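Conserved hypothetical secreted protein (Helicobacter pylori, PDB 4RNY) is a cell-shape determinant that probably acts as a zinc-dependent metalloendopeptidase of the M23 family. Local coordinates at residues Lys182-Ala187 and Thr319-Leu324; Asn120-Ser125 and Tyr168-His173; Leu190-Val195 and Val280-Ile285; Asp135-Val140 and Ala159-Arg164. All coordinates share one frame; numbering follows the deposited sequence.

Interaction 1 (Lys182-Ala187 and Thr319-Leu324)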
loop_
_atom_site.group_PDB
_atom_site.type_symbol
_atom_site.label_atom_id
_atom_site.label_comp_id
_atom_site.label_asym_id
_atom_site.label_seq_id
_atom_site.Cartn_x
_atom_site.Cartn_y
_atom_site.Cartn_z
ATOM N N LYS A 182 13.032 -8.883 19.555
ATOM C CA LYS A 182 12.451 -10.068 20.204
ATOM C C LYS A 182 11.458 -10.859 19.335
ATOM O O LYS A 182 10.723 -11.711 19.848
ATOM C CB LYS A 182 11.776 -9.613 21.505
ATOM C CG LYS A 182 12.788 -9.398 22.629
ATOM C CD LYS A 182 12.432 -8.194 23.482
ATOM C CE LYS A 182 13.461 -7.930 24.579
ATOM N NZ LYS A 182 14.858 -7.855 24.059
ATOM N N ALA A 183 11.424 -10.588 18.029
ATOM C CA ALA A 183 10.444 -11.213 17.140
ATOM C C ALA A 183 9.026 -10.954 17.607
ATOM O O ALA A 183 8.156 -11.828 17.497
ATOM C CB ALA A 183 10.700 -12.708 17.024
ATOM N N GLN A 184 8.797 -9.757 18.148
ATOM C CA GLN A 184 7.458 -9.338 18.562
ATOM C C GLN A 184 7.049 -8.260 17.609
ATOM O O GLN A 184 7.875 -7.421 17.270
ATOM C CB GLN A 184 7.469 -8.746 19.969
ATOM C CG GLN A 184 7.620 -9.768 21.074
ATOM C CD GLN A 184 7.745 -9.097 22.415
ATOM O OE1 GLN A 184 8.789 -8.529 22.740
ATOM N NE2 GLN A 184 6.683 -9.140 23.192
ATOM N N GLU A 185 5.780 -8.244 17.218
ATOM C CA GLU A 185 5.345 -7.374 16.152
ATOM C C GLU A 185 5.397 -5.930 16.592
ATOM O O GLU A 185 5.105 -5.630 17.741
ATOM C CB GLU A 185 3.931 -7.742 15.654
ATOM C CG GLU A 185 3.405 -6.817 14.539
ATOM C CD GLU A 185 2.142 -7.338 13.842
ATOM O OE1 GLU A 185 1.531 -8.311 14.348
ATOM O OE2 GLU A 185 1.703 -6.744 12.807
ATOM N N VAL A 186 5.717 -5.061 15.644
ATOM C CA VAL A 186 5.745 -3.639 15.865
ATOM C C VAL A 186 4.901 -3.027 14.792
ATOM O O VAL A 186 4.772 -3.587 13.718
ATOM C CB VAL A 186 7.193 -3.056 15.897
ATOM C CG1 VAL A 186 8.088 -3.643 14.843
ATOM C CG2 VAL A 186 7.183 -1.542 15.756
ATOM N N ALA A 187 4.254 -1.928 15.141
ATOM C CA ALA A 187 3.654 -1.014 14.178
ATOM C C ALA A 187 2.620 -1.709 13.346
ATOM O O ALA A 187 2.526 -1.481 12.128
ATOM C CB ALA A 187 4.737 -0.431 13.272
ATOM N N THR A 319 -7.098 -10.529 17.614
ATOM C CA THR A 319 -7.236 -9.837 18.892
ATOM C C THR A 319 -5.910 -9.645 19.593
ATOM O O THR A 319 -5.858 -9.089 20.682
ATOM C CB THR A 319 -8.208 -10.575 19.839
ATOM O OG1 THR A 319 -7.807 -11.937 19.960
ATOM C CG2 THR A 319 -9.680 -10.466 19.330
ATOM N N ALA A 320 -4.827 -10.118 19.002
ATOM C CA ALA A 320 -3.518 -9.802 19.534
ATOM C C ALA A 320 -2.472 -9.821 18.465
ATOM O O ALA A 320 -2.617 -10.478 17.452
ATOM C CB ALA A 320 -3.139 -10.776 20.643
ATOM N N LYS A 321 -1.392 -9.101 18.730
ATOM C CA LYS A 321 -0.376 -8.920 17.729
ATOM C C LYS A 321 0.408 -10.189 17.558
ATOM O O LYS A 321 0.312 -11.107 18.365
ATOM C CB LYS A 321 0.520 -7.722 18.027
ATOM C CG LYS A 321 1.403 -7.837 19.257
ATOM C CD LYS A 321 2.019 -6.475 19.537
ATOM C CE LYS A 321 3.009 -6.513 20.692
ATOM N NZ LYS A 321 4.346 -6.939 20.233
ATOM N N SER A 322 1.143 -10.231 16.458
ATOM C CA SER A 322 1.896 -11.406 16.071
ATOM C C SER A 322 3.174 -11.495 16.878
ATOM O O SER A 322 3.853 -10.482 17.138
ATOM C CB SER A 322 2.253 -11.356 14.584
ATOM O OG SER A 322 3.114 -12.428 14.240
ATOM N N LYS A 323 3.528 -12.715 17.242
ATOM C CA LYS A 323 4.811 -12.961 17.877
ATOM C C LYS A 323 5.305 -14.286 17.366
ATOM O O LYS A 323 4.593 -15.271 17.474
ATOM C CB LYS A 323 4.651 -12.938 19.402
ATOM C CG LYS A 323 4.234 -11.561 19.921
ATOM C CD LYS A 323 3.090 -11.580 20.938
ATOM C CE LYS A 323 3.599 -11.760 22.364
ATOM N NZ LYS A 323 2.622 -11.157 23.308
ATOM N N LEU A 324 6.508 -14.310 16.802
ATOM C CA LEU A 324 7.005 -15.514 16.131
ATOM C C LEU A 324 7.405 -16.593 17.127
ATOM O O LEU A 324 7.759 -16.309 18.255
ATOM C CB LEU A 324 8.202 -15.210 15.240
ATOM C CG LEU A 324 7.966 -14.164 14.143
ATOM C CD1 LEU A 324 9.210 -14.042 13.266
ATOM C CD2 LEU A 324 6.726 -14.527 13.327
#

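Interaction 2 (Asn120-Ser125 and Tyr168-His173). With SO4 (sulfate ion), chain E.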
loop_
_atom_site.group_PDB
_atom_site.type_symbol
_atom_site.label_atom_id
_atom_site.label_comp_id
_atom_site.label_asym_id
_atom_site.label_seq_id
_atom_site.Cartn_x
_atom_site.Cartn_y
_atom_site.Cartn_z
ATOM N N ASN A 120 5.902 6.692 11.000
ATOM C CA ASN A 120 4.742 5.927 11.397
ATOM C C ASN A 120 5.134 4.604 12.025
ATOM O O ASN A 120 4.554 4.221 13.024
ATOM C CB ASN A 120 3.765 5.695 10.235
ATOM C CG ASN A 120 3.026 6.956 9.862
ATOM O OD1 ASN A 120 2.558 7.674 10.738
ATOM N ND2 ASN A 120 2.935 7.248 8.572
ATOM N N ALA A 121 6.114 3.914 11.464
ATOM C CA ALA A 121 6.481 2.606 11.972
ATOM C C ALA A 121 6.990 2.684 13.440
ATOM O O ALA A 121 6.902 1.718 14.136
ATOM C CB ALA A 121 7.547 1.954 11.085
ATOM N N TYR A 122 7.549 3.836 13.840
ATOM C CA TYR A 122 8.142 4.042 15.149
ATOM C C TYR A 122 7.229 4.829 16.093
ATOM O O TYR A 122 7.602 5.062 17.249
ATOM C CB TYR A 122 9.504 4.753 15.041
ATOM C CG TYR A 122 10.661 3.788 14.782
ATOM C CD1 TYR A 122 11.361 3.208 15.831
ATOM C CD2 TYR A 122 11.037 3.461 13.510
ATOM C CE1 TYR A 122 12.399 2.312 15.599
ATOM C CE2 TYR A 122 12.094 2.590 13.254
ATOM C CZ TYR A 122 12.771 1.999 14.291
ATOM O OH TYR A 122 13.829 1.121 14.051
ATOM N N LYS A 123 6.032 5.197 15.654
ATOM C CA LYS A 123 5.298 6.236 16.361
ATOM C C LYS A 123 4.917 5.862 17.793
ATOM O O LYS A 123 4.805 6.733 18.632
ATOM C CB LYS A 123 4.102 6.757 15.553
ATOM C CG LYS A 123 2.899 5.837 15.409
ATOM C CD LYS A 123 1.744 6.506 14.637
ATOM C CE LYS A 123 1.531 7.983 14.992
ATOM N NZ LYS A 123 0.210 8.547 14.566
ATOM N N LYS A 124 4.799 4.570 18.079
ATOM C CA LYS A 124 4.508 4.115 19.420
ATOM C C LYS A 124 5.731 3.632 20.205
ATOM O O LYS A 124 5.573 3.127 21.286
ATOM C CB LYS A 124 3.468 2.982 19.331
ATOM C CG LYS A 124 2.099 3.440 18.810
ATOM C CD LYS A 124 1.209 2.265 18.414
ATOM C CE LYS A 124 0.633 1.542 19.621
ATOM N NZ LYS A 124 0.487 0.074 19.393
ATOM N N SER A 125 6.935 3.759 19.658
ATOM C CA SER A 125 8.150 3.318 20.343
ATOM C C SER A 125 9.245 4.369 20.399
ATOM O O SER A 125 9.974 4.432 21.380
ATOM C CB SER A 125 8.694 2.039 19.698
ATOM O OG SER A 125 9.099 2.295 18.373
ATOM N N TYR A 168 16.662 1.006 18.737
ATOM C CA TYR A 168 15.329 0.439 18.518
ATOM C C TYR A 168 15.286 -0.076 17.088
ATOM O O TYR A 168 15.431 0.721 16.131
ATOM C CB TYR A 168 14.266 1.496 18.706
ATOM C CG TYR A 168 14.214 2.126 20.089
ATOM C CD1 TYR A 168 15.141 3.077 20.474
ATOM C CD2 TYR A 168 13.234 1.779 20.985
ATOM C CE1 TYR A 168 15.086 3.678 21.731
ATOM C CE2 TYR A 168 13.159 2.377 22.239
ATOM C CZ TYR A 168 14.109 3.313 22.603
ATOM O OH TYR A 168 14.047 3.889 23.823
ATOM N N TYR A 169 15.096 -1.384 16.939
ATOM C CA TYR A 169 15.158 -2.017 15.639
ATOM C C TYR A 169 13.788 -2.407 15.079
ATOM O O TYR A 169 12.843 -2.725 15.811
ATOM C CB TYR A 169 16.004 -3.280 15.671
ATOM C CG TYR A 169 17.477 -3.056 15.824
ATOM C CD1 TYR A 169 18.037 -2.892 17.091
ATOM C CD2 TYR A 169 18.314 -3.039 14.723
ATOM C CE1 TYR A 169 19.389 -2.700 17.257
ATOM C CE2 TYR A 169 19.670 -2.829 14.875
ATOM C CZ TYR A 169 20.195 -2.664 16.150
ATOM O OH TYR A 169 21.529 -2.452 16.328
ATOM N N LEU A 170 13.723 -2.460 13.754
ATOM C CA LEU A 170 12.517 -2.867 13.051
ATOM C C LEU A 170 12.987 -3.796 11.936
ATOM O O LEU A 170 13.914 -3.452 11.194
ATOM C CB LEU A 170 11.897 -1.599 12.496
ATOM C CG LEU A 170 10.795 -1.686 11.482
ATOM C CD1 LEU A 170 9.500 -1.946 12.237
ATOM C CD2 LEU A 170 10.701 -0.412 10.669
ATOM N N PHE A 171 12.374 -4.961 11.820
ATOM C CA PHE A 171 12.728 -5.923 10.801
ATOM C C PHE A 171 11.462 -6.371 10.055
ATOM O O PHE A 171 10.486 -6.722 10.674
ATOM C CB PHE A 171 13.362 -7.148 11.460
ATOM C CG PHE A 171 14.634 -6.859 12.240
ATOM C CD1 PHE A 171 15.841 -6.888 11.608
ATOM C CD2 PHE A 171 14.592 -6.647 13.602
ATOM C CE1 PHE A 171 17.006 -6.616 12.303
ATOM C CE2 PHE A 171 15.747 -6.424 14.322
ATOM C CZ PHE A 171 16.952 -6.405 13.678
ATOM N N SER A 172 11.513 -6.360 8.737
ATOM C CA SER A 172 10.445 -6.875 7.890
ATOM C C SER A 172 10.451 -8.398 7.966
ATOM O O SER A 172 11.425 -9.028 8.431
ATOM C CB SER A 172 10.635 -6.427 6.427
ATOM O OG SER A 172 11.785 -7.001 5.837
ATOM N N HIS A 173 9.352 -8.978 7.506
ATOM C CA HIS A 173 9.203 -10.421 7.418
ATOM C C HIS A 173 8.408 -10.704 6.147
ATOM O O HIS A 173 7.694 -9.821 5.670
ATOM C CB HIS A 173 8.485 -10.960 8.645
ATOM C CG HIS A 173 8.467 -12.449 8.722
ATOM N ND1 HIS A 173 9.438 -13.175 9.380
ATOM C CD2 HIS A 173 7.602 -13.358 8.219
ATOM C CE1 HIS A 173 9.154 -14.462 9.303
ATOM N NE2 HIS A 173 8.037 -14.598 8.618
HETATM S S SO4 E . 14.397 -3.459 19.843
HETATM O O1 SO4 E . 15.487 -3.691 18.889
HETATM O O2 SO4 E . 13.733 -2.143 19.648
HETATM O O3 SO4 E . 13.398 -4.533 19.680
HETATM O O4 SO4 E . 14.891 -3.466 21.246
#

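Interaction 3 (Leu190-Val195 and Val280-Ile285)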
loop_
_atom_site.group_PDB
_atom_site.type_symbol
_atom_site.label_atom_id
_atom_site.label_comp_id
_atom_site.label_asym_id
_atom_site.label_seq_id
_atom_site.Cartn_x
_atom_site.Cartn_y
_atom_site.Cartn_z
ATOM N N LEU A 190 -4.905 -4.047 14.997
ATOM C CA LEU A 190 -5.850 -5.097 15.304
ATOM C C LEU A 190 -7.156 -4.708 14.621
ATOM O O LEU A 190 -7.677 -3.583 14.837
ATOM C CB LEU A 190 -6.053 -5.199 16.794
ATOM C CG LEU A 190 -4.799 -5.511 17.615
ATOM C CD1 LEU A 190 -5.204 -5.514 19.080
ATOM C CD2 LEU A 190 -4.134 -6.817 17.184
ATOM N N LEU A 191 -7.650 -5.595 13.765
ATOM C CA LEU A 191 -8.883 -5.341 13.019
ATOM C C LEU A 191 -9.939 -6.339 13.435
ATOM O O LEU A 191 -9.609 -7.447 13.842
ATOM C CB LEU A 191 -8.632 -5.513 11.519
ATOM C CG LEU A 191 -7.704 -4.540 10.806
ATOM C CD1 LEU A 191 -7.679 -4.908 9.325
ATOM C CD2 LEU A 191 -8.167 -3.086 10.993
ATOM N N GLU A 192 -11.199 -5.923 13.304
ATOM C CA GLU A 192 -12.370 -6.758 13.540
ATOM C C GLU A 192 -12.966 -7.115 12.185
ATOM O O GLU A 192 -13.036 -6.277 11.292
ATOM C CB GLU A 192 -13.395 -5.917 14.305
ATOM C CG GLU A 192 -14.336 -6.615 15.238
ATOM C CD GLU A 192 -15.179 -5.581 15.952
ATOM O OE1 GLU A 192 -16.394 -5.510 15.701
ATOM O OE2 GLU A 192 -14.605 -4.787 16.679
ATOM N N THR A 193 -13.477 -8.332 12.044
ATOM C CA THR A 193 -14.220 -8.712 10.827
ATOM C C THR A 193 -15.403 -7.775 10.551
ATOM O O THR A 193 -16.169 -7.439 11.455
ATOM C CB THR A 193 -14.704 -10.135 10.953
ATOM O OG1 THR A 193 -13.555 -10.969 11.033
ATOM C CG2 THR A 193 -15.542 -10.547 9.787
ATOM N N PRO A 194 -15.522 -7.293 9.316
ATOM C CA PRO A 194 -16.499 -6.220 9.143
ATOM C C PRO A 194 -17.934 -6.683 8.923
ATOM O O PRO A 194 -18.874 -5.853 8.938
ATOM C CB PRO A 194 -15.995 -5.480 7.929
ATOM C CG PRO A 194 -15.166 -6.455 7.190
ATOM C CD PRO A 194 -14.626 -7.438 8.166
ATOM N N VAL A 195 -18.112 -7.974 8.713
ATOM C CA VAL A 195 -19.458 -8.485 8.445
ATOM C C VAL A 195 -19.569 -9.916 8.877
ATOM O O VAL A 195 -18.581 -10.681 8.876
ATOM C CB VAL A 195 -19.833 -8.364 6.968
ATOM C CG1 VAL A 195 -18.943 -9.244 6.064
ATOM C CG2 VAL A 195 -21.312 -8.709 6.747
ATOM N N VAL A 280 -15.359 7.387 13.374
ATOM C CA VAL A 280 -16.018 6.123 13.651
ATOM C C VAL A 280 -15.113 5.294 14.540
ATOM O O VAL A 280 -13.889 5.487 14.574
ATOM C CB VAL A 280 -16.350 5.314 12.372
ATOM C CG1 VAL A 280 -17.199 6.129 11.395
ATOM C CG2 VAL A 280 -15.074 4.796 11.689
ATOM N N LYS A 281 -15.729 4.416 15.309
ATOM C CA LYS A 281 -15.031 3.578 16.234
ATOM C C LYS A 281 -15.054 2.162 15.677
ATOM O O LYS A 281 -15.949 1.770 14.939
ATOM C CB LYS A 281 -15.658 3.632 17.655
ATOM C CG LYS A 281 -15.712 5.022 18.285
ATOM C CD LYS A 281 -14.337 5.735 18.340
ATOM C CE LYS A 281 -14.267 6.937 17.378
ATOM N NZ LYS A 281 -12.904 7.364 16.913
ATOM N N LYS A 282 -14.021 1.413 16.032
ATOM C CA LYS A 282 -13.938 0.016 15.683
ATOM C C LYS A 282 -15.231 -0.661 16.103
ATOM O O LYS A 282 -15.669 -0.476 17.236
ATOM C CB LYS A 282 -12.745 -0.583 16.407
ATOM C CG LYS A 282 -12.552 -2.058 16.199
ATOM C CD LYS A 282 -11.184 -2.435 16.745
ATOM C CE LYS A 282 -10.978 -3.918 16.671
ATOM N NZ LYS A 282 -9.607 -4.158 17.202
ATOM N N GLY A 283 -15.834 -1.432 15.202
ATOM C CA GLY A 283 -17.122 -2.115 15.464
ATOM C C GLY A 283 -18.396 -1.299 15.148
ATOM O O GLY A 283 -19.462 -1.846 15.064
ATOM N N GLN A 284 -18.274 0.003 14.943
ATOM C CA GLN A 284 -19.424 0.841 14.660
ATOM C C GLN A 284 -20.050 0.443 13.337
ATOM O O GLN A 284 -19.343 0.177 12.348
ATOM C CB GLN A 284 -18.980 2.297 14.646
ATOM C CG GLN A 284 -20.097 3.321 14.512
ATOM C CD GLN A 284 -19.573 4.721 14.500
ATOM O OE1 GLN A 284 -18.592 5.028 15.160
ATOM N NE2 GLN A 284 -20.222 5.587 13.747
ATOM N N ILE A 285 -21.382 0.400 13.307
ATOM C CA ILE A 285 -22.093 0.052 12.086
ATOM C C ILE A 285 -21.956 1.236 11.127
ATOM O O ILE A 285 -22.065 2.404 11.554
ATOM C CB ILE A 285 -23.557 -0.400 12.379
ATOM C CG1 ILE A 285 -23.526 -1.799 13.031
ATOM C CG2 ILE A 285 -24.391 -0.477 11.110
ATOM C CD1 ILE A 285 -24.795 -2.164 13.802
HETATM O O HOH W 1 -9.534 -6.819 17.081
#

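Interaction 4 (Asp135-Val140 and Ala159-Arg164)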
loop_
_atom_site.group_PDB
_atom_site.type_symbol
_atom_site.label_atom_id
_atom_site.label_comp_id
_atom_site.label_asym_id
_atom_site.label_seq_id
_atom_site.Cartn_x
_atom_site.Cartn_y
_atom_site.Cartn_z
ATOM N N ASP A 135 21.591 11.908 17.320
ATOM C CA ASP A 135 20.940 10.603 17.338
ATOM C C ASP A 135 21.138 10.025 15.951
ATOM O O ASP A 135 21.293 10.772 14.973
ATOM C CB ASP A 135 19.439 10.728 17.620
ATOM C CG ASP A 135 19.124 10.865 19.081
ATOM O OD1 ASP A 135 19.898 10.383 19.915
ATOM O OD2 ASP A 135 18.058 11.450 19.396
ATOM N N LYS A 136 21.137 8.695 15.856
ATOM C CA LYS A 136 21.415 8.002 14.617
ATOM C C LYS A 136 20.147 7.320 14.051
ATOM O O LYS A 136 19.309 6.831 14.786
ATOM C CB LYS A 136 22.527 6.972 14.822
ATOM C CG LYS A 136 23.848 7.540 15.384
ATOM C CD LYS A 136 24.702 6.430 16.028
ATOM C CE LYS A 136 25.922 6.939 16.824
ATOM N NZ LYS A 136 25.699 7.160 18.304
ATOM N N ILE A 137 20.041 7.299 12.738
ATOM C CA ILE A 137 18.977 6.587 12.046
ATOM C C ILE A 137 19.635 5.809 10.925
ATOM O O ILE A 137 20.423 6.377 10.145
ATOM C CB ILE A 137 17.919 7.515 11.479
ATOM C CG1 ILE A 137 17.150 8.173 12.587
ATOM C CG2 ILE A 137 16.934 6.761 10.552
ATOM C CD1 ILE A 137 16.201 9.222 12.104
ATOM N N ALA A 138 19.384 4.505 10.901
ATOM C CA ALA A 138 19.734 3.647 9.756
ATOM C C ALA A 138 18.514 2.994 9.100
ATOM O O ALA A 138 17.596 2.545 9.775
ATOM C CB ALA A 138 20.689 2.551 10.184
ATOM N N ILE A 139 18.546 2.883 7.772
ATOM C CA ILE A 139 17.440 2.218 7.064
ATOM C C ILE A 139 17.972 1.470 5.876
ATOM O O ILE A 139 18.644 2.052 5.012
ATOM C CB ILE A 139 16.388 3.204 6.539
ATOM C CG1 ILE A 139 16.169 4.365 7.507
ATOM C CG2 ILE A 139 15.074 2.474 6.257
ATOM C CD1 ILE A 139 15.208 5.413 6.914
ATOM N N VAL A 140 17.615 0.191 5.828
ATOM C CA VAL A 140 17.799 -0.650 4.665
ATOM C C VAL A 140 16.440 -0.793 4.003
ATOM O O VAL A 140 15.441 -1.176 4.646
ATOM C CB VAL A 140 18.340 -2.049 5.060
ATOM C CG1 VAL A 140 18.458 -2.940 3.825
ATOM C CG2 VAL A 140 19.701 -1.881 5.728
ATOM N N ALA A 159 15.366 -1.207 9.999
ATOM C CA ALA A 159 15.765 0.082 10.477
ATOM C C ALA A 159 16.271 -0.040 11.895
ATOM O O ALA A 159 15.935 -0.994 12.593
ATOM C CB ALA A 159 14.608 1.097 10.390
ATOM N N MET A 160 17.038 0.974 12.290
ATOM C CA MET A 160 17.573 1.154 13.641
ATOM C C MET A 160 17.495 2.656 13.909
ATOM O O MET A 160 17.956 3.469 13.108
ATOM C CB MET A 160 19.024 0.671 13.711
ATOM C CG MET A 160 19.662 0.654 15.102
ATOM S SD MET A 160 20.069 2.302 15.730
ATOM C CE MET A 160 21.395 2.746 14.641
ATOM N N VAL A 161 16.834 3.021 14.994
ATOM C CA VAL A 161 16.825 4.397 15.453
ATOM C C VAL A 161 17.462 4.366 16.833
ATOM O O VAL A 161 17.107 3.514 17.639
ATOM C CB VAL A 161 15.411 4.922 15.599
ATOM C CG1 VAL A 161 15.413 6.305 16.209
ATOM C CG2 VAL A 161 14.723 4.979 14.242
ATOM N N SER A 162 18.388 5.260 17.107
ATOM C CA SER A 162 18.981 5.369 18.423
ATOM C C SER A 162 18.558 6.643 19.122
ATOM O O SER A 162 18.628 7.705 18.573
ATOM C CB SER A 162 20.463 5.289 18.338
ATOM O OG SER A 162 20.959 6.462 17.794
ATOM N N SER A 163 18.094 6.496 20.339
ATOM C CA SER A 163 17.607 7.595 21.135
ATOM C C SER A 163 17.843 7.299 22.607
ATOM O O SER A 163 17.622 6.225 23.080
ATOM C CB SER A 163 16.140 7.919 20.807
ATOM O OG SER A 163 15.430 8.596 21.786
ATOM N N ARG A 164 18.346 8.309 23.283
ATOM C CA ARG A 164 18.550 8.282 24.703
ATOM C C ARG A 164 19.247 7.014 25.167
ATOM O O ARG A 164 18.801 6.357 26.046
ATOM C CB ARG A 164 17.217 8.531 25.400
ATOM C CG ARG A 164 16.827 9.992 25.373
ATOM C CD ARG A 164 15.358 10.287 25.462
ATOM N NE ARG A 164 14.861 10.080 26.788
ATOM C CZ ARG A 164 14.559 11.019 27.666
ATOM N NH1 ARG A 164 14.676 12.274 27.382
ATOM N NH2 ARG A 164 14.140 10.669 28.850
#

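Interaction 1 (Lys182-Ala187 and Thr319-Leu324)
E185 and S322 are bound to each other twice, in opposite directions. The backbone N of E185 gives its hydrogen to S322 O at 3.0 Å, in a rather bent bond (137° at the hydrogen). The carboxylate of E185 reaches back, and its OE1 takes the backbone N-H of S322 at 2.9 Å. This second bond is straighter, at 160°. The side chain gets there because CG stands anti to the backbone N and the chain runs on extended. The same OE1 also forms a salt bridge with R318, and OE2 accepts a hydrogen bond from H177 ND1, so both carboxylate oxygens have partners. This would probably favour the charged form of E185.

The backbone O of E185 is taken by K321 NZ at 2.9 Å. The lysine comes in the carbonyl plane, on a lone pair. Its chain is extended as far as CE and then bends at chi4 (84°), which turns the ammonium group to the oxygen. Further along, L324 N donates to A183 O at 3.1 Å. Q184 and K323 lie side by side and point the same way, with Q184 CG 4.0 Å from K323 CG. S322 OG is satisfied outside the two segments by Y179 OH. A183 CB also meets L324 CB, and both side chains touch R329 and F332 of helix 326-348.

The arrangement is a single beta bridge, between Q184 and K323, that joins the edge of the second-domain sheet to the loop entering helix 326-348.

Interaction 2 (Asn120-Ser125 and Tyr168-His173)
The chain leaving helix 112-121 passes beside strand 166-172, and no backbone bond joins the two segments. Their nearest CA atoms, those of S125 and Y168, are 7.9 Å apart. This is helix-end packing on an antiparallel beta sheet, within the Csd3 second domain. The backbone turns back on itself after the helix, with S125 N bonded to Y122 O.

Y122 carries most of the contact. Its OH donates to the backbone O of Y168 at 2.7 Å, coming from above the carbonyl plane, 40° out of it. The ring edge is turned to the strand: Y168 CB lies in the ring plane, 3.7 Å from Y122 CE1. L170 CB packs near Y122 CZ. With CG anti to the backbone N (chi1 167°), the L170 side chain also carries CD2 to A121 CB, 4.0 Å away. The ring of Y122 further touches A159 and V161 on the next strand.

Y169 points away from the helix end, and its ring forms a cation-pi pair with K340. A sulfate ion, probably from the crystallisation liquor, is held by S181 OG and by Y169 N. The latter bonds to two of its oxygens, at 3.1 Å to SO4 O2 and 3.0 Å to SO4 O1.

Interaction 3 (Leu190-Val195 and Val280-Ile285)
K282 and L190 make the one direct hydrogen bond between these segments, and it is weak: K282 NZ to L190 O, 3.1 Å. A water adds a second, indirect link. It accepts from K282 NZ at 2.7 Å and donates weakly to L191 O. The lysine chain is extended throughout, starting with CG anti to the backbone N (chi1 177°), which carries its ammonium group to the backbone of 190-191.

The remaining contacts are packing. The E192 side chain crosses that of K282, and its OE2 lies 3.4 Å from K282 CG. The charges do not meet: E192 OE2 and K282 NZ are 5.1 Å apart, so any attraction is at longer range. E192 OE1 rests 3.5 Å from G283 CA.

Within 280-285, a type II beta turn runs from K281 to Q284. It is closed by Q284 N to K281 O, and Q284 OE1 takes the N-H of K281. G283 fills the third position of the turn with a positive phi of 88°.

D237 receives the N-H of K282, and H233 bonds to G283 O. The turn links strands 279-280 and 285-289 of the M23 domain. On the other segment, L190 touches R318, while L191 and P194 pack on strand 299-306.

Interaction 4 (Asp135-Val140 and Ala159-Arg164)
M160 O takes the N-H of A138 in the shortest hydrogen bond between these segments, 2.8 Å and nearly straight at 173°. The same oxygen lies 3.4 Å from I137 CA in a CA-H...O contact. The two strands, 136-140 and 159-163, are antiparallel neighbours in the sheet of the Csd3 second domain. Their axes come within 4.7 Å, at 176° between their directions.

A138 and M160 form a hydrogen-bonded pair, and M160 N returns the bond to A138 O. I137 with V161 and I139 with A159 are the non-hydrogen-bonded pairs on either side of it. The side chains of these four residues share one face of the sheet. I137 CG1 meets V161 CG2 at 4.3 Å there, and I139 CG2 lies near A159 CB. Helix 112-121 covers this face, with L118 touching I137, I139 and A159, and L114 touching I139. A138 and M160 turn to the other face, where their CB atoms approach each other.

At the start of strand 136-140, D135 lies beside the S162 carbonyl, two acceptors that do not bond. The carboxylate is held instead by V132 N, which bonds to OD2. K136 is gripped by S162 at both backbone polar atoms. K136 O accepts S162 N at 3.0 Å. The S162 hydroxyl sits between its own backbone N and carbonyl carbon (chi1 73°), and from there S162 OG accepts K136 N at 3.0 Å.

In the fold
Interactions 4, 2 and 1 follow one another across the sheet of the second domain. Interaction 4 joins strands 136-146 and 153-163. Strand 166-172 of interaction 2 pairs with the latter, and strand 178-179 leads on to 185-186 of interaction 1. Centres of interactions 2 and 4 are 10 Å apart, those of 1 and 2 are 11 Å apart, and both pairs touch. Along the chain, interaction 4 is nested inside the loop closed by interaction 2. Interaction 3 is nested within interaction 1, with centres 21 Å apart, and touches it through L190. It reaches the M23 domain, so the chain passes from the second-domain sheet to the M23 domain and back to helix 326-348.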